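Side-chain contacts in takeout-like protein 1 (Epiphyas postvittana, PDB 3E8T), which probably carries hydrophobic ligands in the insect, binding ubiquinone-8 here in a long internal tunnel as a member of the takeout family: residues Ala29-Asp33 against His34-Val38; Lys199-Phe202 against Lys203-His207; Ala210-Pro213 against Ile214-Ala218. All blocks are in the same frame, centred on the assembly; numbering follows the deposited sequence. Where two conformers were deposited one is given.

In the fold
All three contacts are local and lie on the same side of the chain's centre. Contact 1 is a surface turn between helix 13-28 and strand 42-51; contacts 2 and 3 are partly buried, the one within helix 182-211, the other at its exit into the short helix 214-217. Both touch ubiquinone-8, contact 2 along its tail and at the ring methyl, contact 3 at a methoxy group. Contact 1 works mainly through backbone hydrogen bonds, with polar links from His34 and Glu37 to Asn204, His207 and Lys211. Contact 2 combines helix bonds, two isoleucines on the ligand and the buried amide of Asn204. Contact 3 relies on apolar packing and a single turn bond.

Contact 1: Ala29-Asp33 against His34-Val38; sequences AGLPD and HGVEV
Leu31 lies over Val36, CB against CB at 4.0 Å, and with it forms the antiparallel hydrogen-bonded pair of a G1 beta bulge, in which Gly35 and Val36 both face Leu31. The turn sits between helix 13-28 and strand 42-51. Leu31 N donates to Val36 O at 2.9 Å, and Leu31 O takes two bonds in return, from His34 N and Val36 N, which reach it from opposite faces of its carbonyl plane. Gly35 N closes the tight end on Pro32 O at 2.9 Å. Positive phi at Gly35 suits glycine. At Gly30 the need is sharper: a side chain would jam against the preceding carbonyl and press on Val38 CG2.

The CB of His34 also meets that of Leu31, at 4.1 Å. With CG beside the backbone N (chi1 -69°), the imidazole is placed where its ND1 is hydrogen-bonded to Lys211 NZ. Both apolar side chains rest on helix 182-211: Leu31 touches Phe208, and Val36 touches Asn204 and His207. At the open end of the turn Val38 turns one methyl onto the backbone, its CG2 3.5 Å from Ala29 O.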
loop_
_atom_site.group_PDB
_atom_site.type_symbol
_atom_site.label_atom_id
_atom_site.label_comp_id
_atom_site.label_asym_id
_atom_site.label_seq_id
_atom_site.Cartn_x
_atom_site.Cartn_y
_atom_site.Cartn_z
ATOM N N ALA A 29 -2.675 0.328 13.484
ATOM C CA ALA A 29 -1.784 0.447 14.626
ATOM C C ALA A 29 -1.226 -0.904 15.053
ATOM O O ALA A 29 -0.215 -0.960 15.746
ATOM C CB ALA A 29 -2.486 1.085 15.743
ATOM N N GLY A 30 -1.863 -1.979 14.622
ATOM C CA GLY A 30 -1.373 -3.320 14.899
ATOM C C GLY A 30 -2.068 -3.947 16.095
ATOM O O GLY A 30 -2.565 -3.209 16.953
ATOM N N LEU A 31 -2.156 -5.273 16.122
ATOM C CA LEU A 31 -2.762 -6.034 17.232
ATOM C C LEU A 31 -1.786 -7.175 17.467
ATOM O O LEU A 31 -1.982 -8.288 17.014
ATOM C CB LEU A 31 -4.148 -6.558 16.849
ATOM C CG LEU A 31 -5.199 -5.520 16.435
ATOM C CD1 LEU A 31 -6.351 -6.187 15.706
ATOM C CD2 LEU A 31 -5.628 -4.778 17.649
ATOM N N PRO A 32 -0.703 -6.889 18.158
ATOM C CA PRO A 32 0.398 -7.876 18.209
ATOM C C PRO A 32 0.014 -9.226 18.784
ATOM O O PRO A 32 0.451 -10.247 18.274
ATOM C CB PRO A 32 1.454 -7.206 19.090
ATOM C CG PRO A 32 1.006 -5.863 19.342
ATOM C CD PRO A 32 -0.393 -5.662 18.914
ATOM N N ASP A 33 -0.830 -9.218 19.800
ATOM C CA ASP A 33 -1.168 -10.508 20.411
ATOM C C ASP A 33 -1.993 -11.380 19.463
ATOM O O ASP A 33 -1.965 -12.617 19.533
ATOM C CB ASP A 33 -1.870 -10.322 21.734
ATOM C CG ASP A 33 -0.986 -9.585 22.793
ATOM O OD1 ASP A 33 0.221 -9.265 22.583
ATOM O OD2 ASP A 33 -1.550 -9.321 23.856
ATOM N N HIS A 34 -2.668 -10.737 18.525
ATOM C CA HIS A 34 -3.448 -11.436 17.512
ATOM C C HIS A 34 -2.650 -11.730 16.271
ATOM O O HIS A 34 -3.208 -12.236 15.295
ATOM C CB HIS A 34 -4.656 -10.587 17.123
ATOM C CG HIS A 34 -5.666 -10.495 18.214
ATOM N ND1 HIS A 34 -6.664 -11.428 18.353
ATOM C CD2 HIS A 34 -5.748 -9.683 19.284
ATOM C CE1 HIS A 34 -7.368 -11.153 19.436
ATOM N NE2 HIS A 34 -6.829 -10.105 20.028
ATOM N N GLY A 35 -1.366 -11.390 16.277
ATOM C CA GLY A 35 -0.518 -11.655 15.120
ATOM C C GLY A 35 -0.680 -10.660 13.978
ATOM O O GLY A 35 -0.329 -10.997 12.852
ATOM N N VAL A 36 -1.224 -9.475 14.258
ATOM C CA VAL A 36 -1.422 -8.422 13.245
ATOM C C VAL A 36 -0.340 -7.384 13.440
ATOM O O VAL A 36 -0.301 -6.690 14.461
ATOM C CB VAL A 36 -2.835 -7.801 13.313
ATOM C CG1 VAL A 36 -2.948 -6.666 12.316
ATOM C CG2 VAL A 36 -3.902 -8.864 13.070
ATOM N N GLU A 37 0.498 -7.270 12.423
ATOM C CA GLU A 37 1.645 -6.408 12.453
ATOM C C GLU A 37 1.249 -4.930 12.329
ATOM O O GLU A 37 0.167 -4.613 11.854
ATOM C CB GLU A 37 2.554 -6.808 11.288
ATOM C CG GLU A 37 2.978 -8.289 11.333
ATOM C CD GLU A 37 3.718 -8.779 10.082
ATOM O OE1 GLU A 37 3.130 -8.844 8.972
ATOM O OE2 GLU A 37 4.922 -9.101 10.198
ATOM N N VAL A 38 2.098 -4.023 12.791
ATOM C CA VAL A 38 1.867 -2.601 12.616
ATOM C C VAL A 38 1.917 -2.257 11.118
ATOM O O VAL A 38 2.803 -2.686 10.393
ATOM C CB VAL A 38 2.921 -1.775 13.349
ATOM C CG1 VAL A 38 2.724 -0.272 13.139
ATOM C CG2 VAL A 38 2.994 -2.157 14.826
#

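Contact 2: Lys199-Phe202 against Lys203-His207; sequences KKIF and KNIKH. With UQ8 (Ubiquinone-8), chain B.
Four successive i to i+4 backbone bonds run through residues 199-206 of helix 182-211, the straightest from Ile205 N to Ile201 O at 2.9 Å, with an N-H...O angle of 170°. On the face turned to the ligand, Ile201 and Ile205 lie side by side and point the same way, Ile201 CG2 meeting Ile205 CD1 at 3.7 Å. Both line the ubiquinone-8 tunnel. Ile201 CD1 rests on tail atom C18 at 3.5 Å, while Ile205 puts CD1 on C12 and CG2 near C1M, the methyl of the quinone ring.

Asn204 turns its amide back along the helix: a chi1 of -81° sets CG opposite the carbonyl carbon, and ND2 reaches Lys200 O at 2.8 Å. That oxygen lies close to the amide plane of Asn204, yet ND2 stands above the carbonyl plane of Lys200. Asn204 N grips the same oxygen from the opposite face. The other end of the amide, OD1, accepts from Glu37 N in the neighbouring turn, and the two bonds together fix its rotation. A leucine in place of Asn204 would probably leave Glu37 N without its acceptor and Lys200 O with one bond fewer, weakening the tie between helix and turn.

Away from the ligand, the Phe202 ring and the chain of Lys206 slant past each other, CE2 to CD at 4.0 Å; the ring also meets Tyr146, and Lys206 NZ bonds Phe143 O. In one of its two conformers, Lys200 stretches out alongside Asn204 to bond Asp43 O. The helix thus divides its chemistry: branched aliphatic carbon for an apolar tail, a buried amide that gives ND2 to its own helix and OD1 to the turn, and the amines of Lys206 and, in that conformer, Lys200 carried out to backbone carbonyls.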
loop_
_atom_site.group_PDB
_atom_site.type_symbol
_atom_site.label_atom_id
_atom_site.label_comp_id
_atom_site.label_asym_id
_atom_site.label_seq_id
_atom_site.Cartn_x
_atom_site.Cartn_y
_atom_site.Cartn_z
ATOM N N LYS A 199 1.135 -6.805 -0.359
ATOM C CA LYS A 199 1.181 -8.218 -0.005
ATOM C C LYS A 199 1.164 -8.393 1.513
ATOM O O LYS A 199 0.496 -9.300 2.039
ATOM C CB LYS A 199 2.400 -8.901 -0.631
ATOM C CG LYS A 199 3.746 -8.524 -0.077
ATOM C CD LYS A 199 4.801 -8.992 -1.089
ATOM C CE LYS A 199 6.166 -9.157 -0.526
ATOM N NZ LYS A 199 7.103 -9.566 -1.622
ATOM N N LYS A 200 1.831 -7.488 2.235
ATOM C CA LYS A 200 1.871 -7.526 3.694
ATOM C C LYS A 200 0.530 -7.142 4.300
ATOM O O LYS A 200 0.054 -7.781 5.244
ATOM C CB LYS A 200 2.961 -6.581 4.217
ATOM C CG LYS A 200 3.217 -6.633 5.707
ATOM C CD LYS A 200 4.658 -6.274 5.995
ATOM C CE LYS A 200 4.956 -6.286 7.473
ATOM N NZ LYS A 200 6.435 -6.202 7.727
ATOM N N ILE A 201 -0.052 -6.061 3.806
ATOM C CA ILE A 201 -1.347 -5.632 4.292
ATOM C C ILE A 201 -2.413 -6.701 4.046
ATOM O O ILE A 201 -3.210 -7.014 4.946
ATOM C CB ILE A 201 -1.747 -4.286 3.674
ATOM C CG1 ILE A 201 -0.742 -3.200 4.092
ATOM C CG2 ILE A 201 -3.160 -3.876 4.059
ATOM C CD1 ILE A 201 -0.729 -1.979 3.267
ATOM N N PHE A 202 -2.452 -7.275 2.853
ATOM C CA PHE A 202 -3.426 -8.312 2.573
ATOM C C PHE A 202 -3.285 -9.498 3.504
ATOM O O PHE A 202 -4.266 -10.045 4.012
ATOM C CB PHE A 202 -3.282 -8.778 1.113
ATOM C CG PHE A 202 -4.241 -9.848 0.718
ATOM C CD1 PHE A 202 -5.550 -9.547 0.414
ATOM C CD2 PHE A 202 -3.828 -11.160 0.674
ATOM C CE1 PHE A 202 -6.415 -10.558 0.040
ATOM C CE2 PHE A 202 -4.700 -12.154 0.314
ATOM C CZ PHE A 202 -5.978 -11.835 -0.010
ATOM N N LYS A 203 -2.058 -9.960 3.713
ATOM C CA LYS A 203 -1.853 -11.097 4.585
ATOM C C LYS A 203 -2.399 -10.801 5.991
ATOM O O LYS A 203 -3.001 -11.659 6.627
ATOM C CB LYS A 203 -0.378 -11.454 4.622
ATOM C CG LYS A 203 -0.020 -12.636 5.459
ATOM C CD LYS A 203 1.453 -12.775 5.489
ATOM C CE LYS A 203 2.057 -11.755 6.422
ATOM N NZ LYS A 203 3.363 -11.258 5.914
ATOM N N ASN A 204 -2.181 -9.589 6.498
ATOM C CA ASN A 204 -2.665 -9.208 7.822
ATOM C C ASN A 204 -4.174 -9.099 7.907
ATOM O O ASN A 204 -4.788 -9.596 8.869
ATOM C CB ASN A 204 -1.957 -7.941 8.268
ATOM C CG ASN A 204 -0.576 -8.238 8.833
ATOM O OD1 ASN A 204 -0.442 -8.597 10.002
ATOM N ND2 ASN A 204 0.459 -8.094 8.020
ATOM N N ILE A 205 -4.806 -8.483 6.917
ATOM C CA ILE A 205 -6.288 -8.424 6.927
ATOM C C ILE A 205 -6.894 -9.828 6.802
ATOM O O ILE A 205 -7.869 -10.160 7.506
ATOM C CB ILE A 205 -6.862 -7.505 5.852
ATOM C CG1 ILE A 205 -6.267 -6.101 5.900
ATOM C CG2 ILE A 205 -8.371 -7.464 5.946
ATOM C CD1 ILE A 205 -6.542 -5.316 4.546
ATOM N N LYS A 206 -6.339 -10.639 5.918
ATOM C CA LYS A 206 -6.792 -12.014 5.761
ATOM C C LYS A 206 -6.716 -12.787 7.067
ATOM O O LYS A 206 -7.665 -13.474 7.465
ATOM C CB LYS A 206 -5.987 -12.711 4.685
ATOM C CG LYS A 206 -6.293 -14.154 4.513
ATOM C CD LYS A 206 -5.523 -14.731 3.319
ATOM C CE LYS A 206 -5.515 -16.234 3.264
ATOM N NZ LYS A 206 -6.849 -16.853 3.212
ATOM N N HIS A 207 -5.597 -12.682 7.745
ATOM C CA HIS A 207 -5.410 -13.338 9.029
ATOM C C HIS A 207 -6.429 -12.874 10.051
ATOM O O HIS A 207 -7.025 -13.698 10.798
ATOM C CB HIS A 207 -3.990 -12.997 9.509
ATOM C CG HIS A 207 -3.684 -13.477 10.881
ATOM N ND1 HIS A 207 -3.553 -14.811 11.199
ATOM C CD2 HIS A 207 -3.511 -12.786 12.026
ATOM C CE1 HIS A 207 -3.280 -14.911 12.492
ATOM N NE2 HIS A 207 -3.275 -13.699 13.019
HETATM C C45 UQ8 B . 15.584 5.703 -7.263
HETATM C C44 UQ8 B . 14.775 6.039 -8.518
HETATM C C46 UQ8 B . 15.579 6.978 -9.377
HETATM C C43 UQ8 B . 13.416 6.640 -8.208
HETATM C C42 UQ8 B . 12.695 5.857 -7.100
HETATM C C41 UQ8 B . 12.267 4.499 -7.640
HETATM C C39 UQ8 B . 10.854 4.183 -7.197
HETATM C C40 UQ8 B . 10.529 2.911 -6.416
HETATM C C38 UQ8 B . 9.831 5.015 -7.564
HETATM C C37 UQ8 B . 8.501 4.832 -7.212
HETATM C C36 UQ8 B . 7.803 6.145 -7.563
HETATM C C34 UQ8 B . 6.364 6.202 -7.083
HETATM C C35 UQ8 B . 5.751 7.441 -7.197
HETATM C C33 UQ8 B . 5.754 5.097 -6.496
HETATM C C32 UQ8 B . 4.446 4.969 -6.039
HETATM C C31 UQ8 B . 4.429 3.879 -4.935
HETATM C C29 UQ8 B . 3.028 3.520 -4.461
HETATM C C30 UQ8 B . 1.876 3.313 -5.495
HETATM C C28 UQ8 B . 2.773 3.381 -3.101
HETATM C C27 UQ8 B . 1.542 3.061 -2.542
HETATM C C26 UQ8 B . 1.699 2.279 -1.230
HETATM C C24 UQ8 B . 0.352 2.148 -0.511
HETATM C C25 UQ8 B . -0.327 3.381 0.109
HETATM C C23 UQ8 B . -0.254 0.913 -0.429
HETATM C C22 UQ8 B . -1.469 0.607 0.192
HETATM C C21 UQ8 B . -1.872 -0.842 -0.079
HETATM C C19 UQ8 B . -3.326 -1.185 0.246
HETATM C C20 UQ8 B . -3.711 -2.592 -0.210
HETATM C C18 UQ8 B . -3.705 -0.911 1.708
HETATM C C17 UQ8 B . -5.140 -1.364 2.011
HETATM C C16 UQ8 B . -5.725 -0.701 3.269
HETATM C C14 UQ8 B . -6.966 -1.473 3.701
HETATM C C15 UQ8 B . -7.928 -2.004 2.621
HETATM C C13 UQ8 B . -7.229 -1.733 5.044
HETATM C C12 UQ8 B . -8.342 -2.452 5.471
HETATM C C11 UQ8 B . -8.816 -2.073 6.889
HETATM C C9 UQ8 B . -10.311 -2.388 7.086
HETATM C C10 UQ8 B . -10.846 -3.377 6.037
HETATM C C8 UQ8 B . -10.519 -2.916 8.503
HETATM C C7 UQ8 B . -10.874 -4.406 8.539
HETATM C C6 UQ8 B . -12.377 -4.685 8.297
HETATM C C1 UQ8 B . -12.751 -5.725 7.437
HETATM C C1M UQ8 B . -11.745 -6.470 6.823
HETATM C C2 UQ8 B . -14.095 -6.021 7.179
HETATM O O2 UQ8 B . -14.423 -6.941 6.424
HETATM C C3 UQ8 B . -15.094 -5.280 7.789
HETATM O O3 UQ8 B . -16.403 -5.570 7.538
HETATM C C3M UQ8 B . -16.850 -6.608 8.409
HETATM C C4 UQ8 B . -14.757 -4.236 8.643
HETATM O O4 UQ8 B . -15.757 -3.517 9.235
HETATM C C4M UQ8 B . -16.672 -3.015 8.249
HETATM C C5 UQ8 B . -13.409 -3.940 8.893
HETATM O O5 UQ8 B . -13.140 -3.015 9.664
#

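Contact 3: Ala210-Pro213 against Ile214-Ala218; sequences AKVP and IAEIA. With UQ8 (Ubiquinone-8), chain B.
Pro213 and Glu216 pack one over the other where the chain leaves helix 182-211 and turns into the short, weakly bonded helix 214-217, and theirs is the tight overlap between the two segments. Glu216 N donates to Pro213 O at 2.9 Å, an i to i+3 bond that closes the first turn, with the donor well above the carbonyl plane. Glu216 CB comes to 3.4 Å from Pro213 O. Its CG stands anti to the carbonyl carbon (chi1 -74°) and the chain runs extended from there, which leads the glutamate back across the proline ring and sets OE2 3.6 Å from Pro213 CG.

On the inner side Ile214 and Ile217 are both buried, and Ile217 is tight against the ligand. Its CG1 occupies the position between backbone N and carbonyl carbon (chi1 61°), which carries CD1 to within 3.4 Å of C3M, a methoxy methyl of ubiquinone-8. The other branch turns elsewhere: CG2 meets Val212 CG1 at 3.9 Å, the two side chains crossing at about a right angle. Ile214 leans on Asp139 and Val141 of strand 139-153, and its CD1 comes within 4.2 Å of C3M. Ala218 CB approaches that methyl too, at 4.1 Å.

The outer side is looser. Glu216 is exposed, and beyond the proline its carboxylate has a fringe contact with Val212, OE1 to CG1 at 4.1 Å. Ala215 is also exposed, though its carbonyl oxygen accepts from Lys7 NZ.

Within this contact, then, carbon faces carbon at the quinone end of the tunnel: the methoxy methyl is met by apolar isoleucine and alanine carbons, while the exposed carboxylate can probably keep its charge toward solvent, with proline carbons beneath it.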
loop_
_atom_site.group_PDB
_atom_site.type_symbol
_atom_site.label_atom_id
_atom_site.label_comp_id
_atom_site.label_asym_id
_atom_site.label_seq_id
_atom_site.Cartn_x
_atom_site.Cartn_y
_atom_site.Cartn_z
ATOM N N ALA A 210 -9.906 -14.147 9.288
ATOM C CA ALA A 210 -10.008 -15.610 9.489
ATOM C C ALA A 210 -10.182 -15.998 10.956
ATOM O O ALA A 210 -10.561 -17.123 11.234
ATOM C CB ALA A 210 -8.789 -16.336 8.871
ATOM N N LYS A 211 -9.921 -15.084 11.869
ATOM C CA LYS A 211 -10.020 -15.378 13.294
ATOM C C LYS A 211 -11.120 -14.624 14.012
ATOM O O LYS A 211 -11.385 -14.951 15.177
ATOM C CB LYS A 211 -8.681 -15.135 13.988
ATOM C CG LYS A 211 -8.324 -13.690 14.269
ATOM C CD LYS A 211 -6.827 -13.425 14.531
ATOM C CE LYS A 211 -6.309 -14.206 15.722
ATOM N NZ LYS A 211 -7.001 -13.866 17.042
ATOM N N VAL A 212 -11.821 -13.708 13.344
ATOM C CA VAL A 212 -12.918 -12.947 13.928
ATOM C C VAL A 212 -14.206 -13.392 13.235
ATOM O O VAL A 212 -14.338 -13.254 12.038
ATOM C CB VAL A 212 -12.719 -11.438 13.812
ATOM C CG1 VAL A 212 -13.886 -10.735 14.459
ATOM C CG2 VAL A 212 -11.408 -11.029 14.528
ATOM N N PRO A 213 -15.177 -13.968 13.980
ATOM C CA PRO A 213 -16.407 -14.417 13.344
ATOM C C PRO A 213 -17.065 -13.265 12.611
ATOM O O PRO A 213 -17.109 -12.152 13.129
ATOM C CB PRO A 213 -17.266 -14.867 14.524
ATOM C CG PRO A 213 -16.301 -15.167 15.609
ATOM C CD PRO A 213 -15.160 -14.232 15.426
ATOM N N ILE A 214 -17.565 -13.519 11.422
ATOM C CA ILE A 214 -18.138 -12.456 10.618
ATOM C C ILE A 214 -19.333 -11.835 11.335
ATOM O O ILE A 214 -19.577 -10.635 11.209
ATOM C CB ILE A 214 -18.428 -12.922 9.170
ATOM C CG1 ILE A 214 -18.856 -11.754 8.279
ATOM C CG2 ILE A 214 -19.481 -13.992 9.137
ATOM C CD1 ILE A 214 -17.805 -10.649 8.173
ATOM N N ALA A 215 -20.043 -12.626 12.130
ATOM C CA ALA A 215 -21.184 -12.120 12.875
ATOM C C ALA A 215 -20.801 -11.066 13.908
ATOM O O ALA A 215 -21.668 -10.297 14.339
ATOM C CB ALA A 215 -21.916 -13.277 13.568
ATOM N N GLU A 216 -19.548 -11.036 14.342
ATOM C CA GLU A 216 -19.083 -10.068 15.354
ATOM C C GLU A 216 -18.805 -8.701 14.768
ATOM O O GLU A 216 -18.764 -7.701 15.508
ATOM C CB GLU A 216 -17.821 -10.568 16.069
ATOM C CG GLU A 216 -18.082 -11.698 17.082
ATOM C CD GLU A 216 -16.853 -12.078 17.919
ATOM O OE1 GLU A 216 -15.865 -11.305 17.971
ATOM O OE2 GLU A 216 -16.884 -13.165 18.543
ATOM N N ILE A 217 -18.628 -8.622 13.451
ATOM C CA ILE A 217 -18.272 -7.356 12.818
ATOM C C ILE A 217 -19.202 -6.936 11.698
ATOM O O ILE A 217 -18.982 -5.893 11.095
ATOM C CB ILE A 217 -16.827 -7.356 12.322
ATOM C CG1 ILE A 217 -16.595 -8.445 11.280
ATOM C CG2 ILE A 217 -15.832 -7.522 13.510
ATOM C CD1 ILE A 217 -15.201 -8.430 10.698
ATOM N N ALA A 218 -20.230 -7.722 11.420
ATOM C CA ALA A 218 -21.205 -7.432 10.370
ATOM C C ALA A 218 -22.520 -8.117 10.668
ATOM O O ALA A 218 -22.577 -9.006 11.520
ATOM C CB ALA A 218 -20.690 -7.841 8.999
HETATM C C45 UQ8 B . 15.584 5.703 -7.263
HETATM C C44 UQ8 B . 14.775 6.039 -8.518
HETATM C C46 UQ8 B . 15.579 6.978 -9.377
HETATM C C43 UQ8 B . 13.416 6.640 -8.208
HETATM C C42 UQ8 B . 12.695 5.857 -7.100
HETATM C C41 UQ8 B . 12.267 4.499 -7.640
HETATM C C39 UQ8 B . 10.854 4.183 -7.197
HETATM C C40 UQ8 B . 10.529 2.911 -6.416
HETATM C C38 UQ8 B . 9.831 5.015 -7.564
HETATM C C37 UQ8 B . 8.501 4.832 -7.212
HETATM C C36 UQ8 B . 7.803 6.145 -7.563
HETATM C C34 UQ8 B . 6.364 6.202 -7.083
HETATM C C35 UQ8 B . 5.751 7.441 -7.197
HETATM C C33 UQ8 B . 5.754 5.097 -6.496
HETATM C C32 UQ8 B . 4.446 4.969 -6.039
HETATM C C31 UQ8 B . 4.429 3.879 -4.935
HETATM C C29 UQ8 B . 3.028 3.520 -4.461
HETATM C C30 UQ8 B . 1.876 3.313 -5.495
HETATM C C28 UQ8 B . 2.773 3.381 -3.101
HETATM C C27 UQ8 B . 1.542 3.061 -2.542
HETATM C C26 UQ8 B . 1.699 2.279 -1.230
HETATM C C24 UQ8 B . 0.352 2.148 -0.511
HETATM C C25 UQ8 B . -0.327 3.381 0.109
HETATM C C23 UQ8 B . -0.254 0.913 -0.429
HETATM C C22 UQ8 B . -1.469 0.607 0.192
HETATM C C21 UQ8 B . -1.872 -0.842 -0.079
HETATM C C19 UQ8 B . -3.326 -1.185 0.246
HETATM C C20 UQ8 B . -3.711 -2.592 -0.210
HETATM C C18 UQ8 B . -3.705 -0.911 1.708
HETATM C C17 UQ8 B . -5.140 -1.364 2.011
HETATM C C16 UQ8 B . -5.725 -0.701 3.269
HETATM C C14 UQ8 B . -6.966 -1.473 3.701
HETATM C C15 UQ8 B . -7.928 -2.004 2.621
HETATM C C13 UQ8 B . -7.229 -1.733 5.044
HETATM C C12 UQ8 B . -8.342 -2.452 5.471
HETATM C C11 UQ8 B . -8.816 -2.073 6.889
HETATM C C9 UQ8 B . -10.311 -2.388 7.086
HETATM C C10 UQ8 B . -10.846 -3.377 6.037
HETATM C C8 UQ8 B . -10.519 -2.916 8.503
HETATM C C7 UQ8 B . -10.874 -4.406 8.539
HETATM C C6 UQ8 B . -12.377 -4.685 8.297
HETATM C C1 UQ8 B . -12.751 -5.725 7.437
HETATM C C1M UQ8 B . -11.745 -6.470 6.823
HETATM C C2 UQ8 B . -14.095 -6.021 7.179
HETATM O O2 UQ8 B . -14.423 -6.941 6.424
HETATM C C3 UQ8 B . -15.094 -5.280 7.789
HETATM O O3 UQ8 B . -16.403 -5.570 7.538
HETATM C C3M UQ8 B . -16.850 -6.608 8.409
HETATM C C4 UQ8 B . -14.757 -4.236 8.643
HETATM O O4 UQ8 B . -15.757 -3.517 9.235
HETATM C C4M UQ8 B . -16.672 -3.015 8.249
HETATM C C5 UQ8 B . -13.409 -3.940 8.893
HETATM O O5 UQ8 B . -13.140 -3.015 9.664
#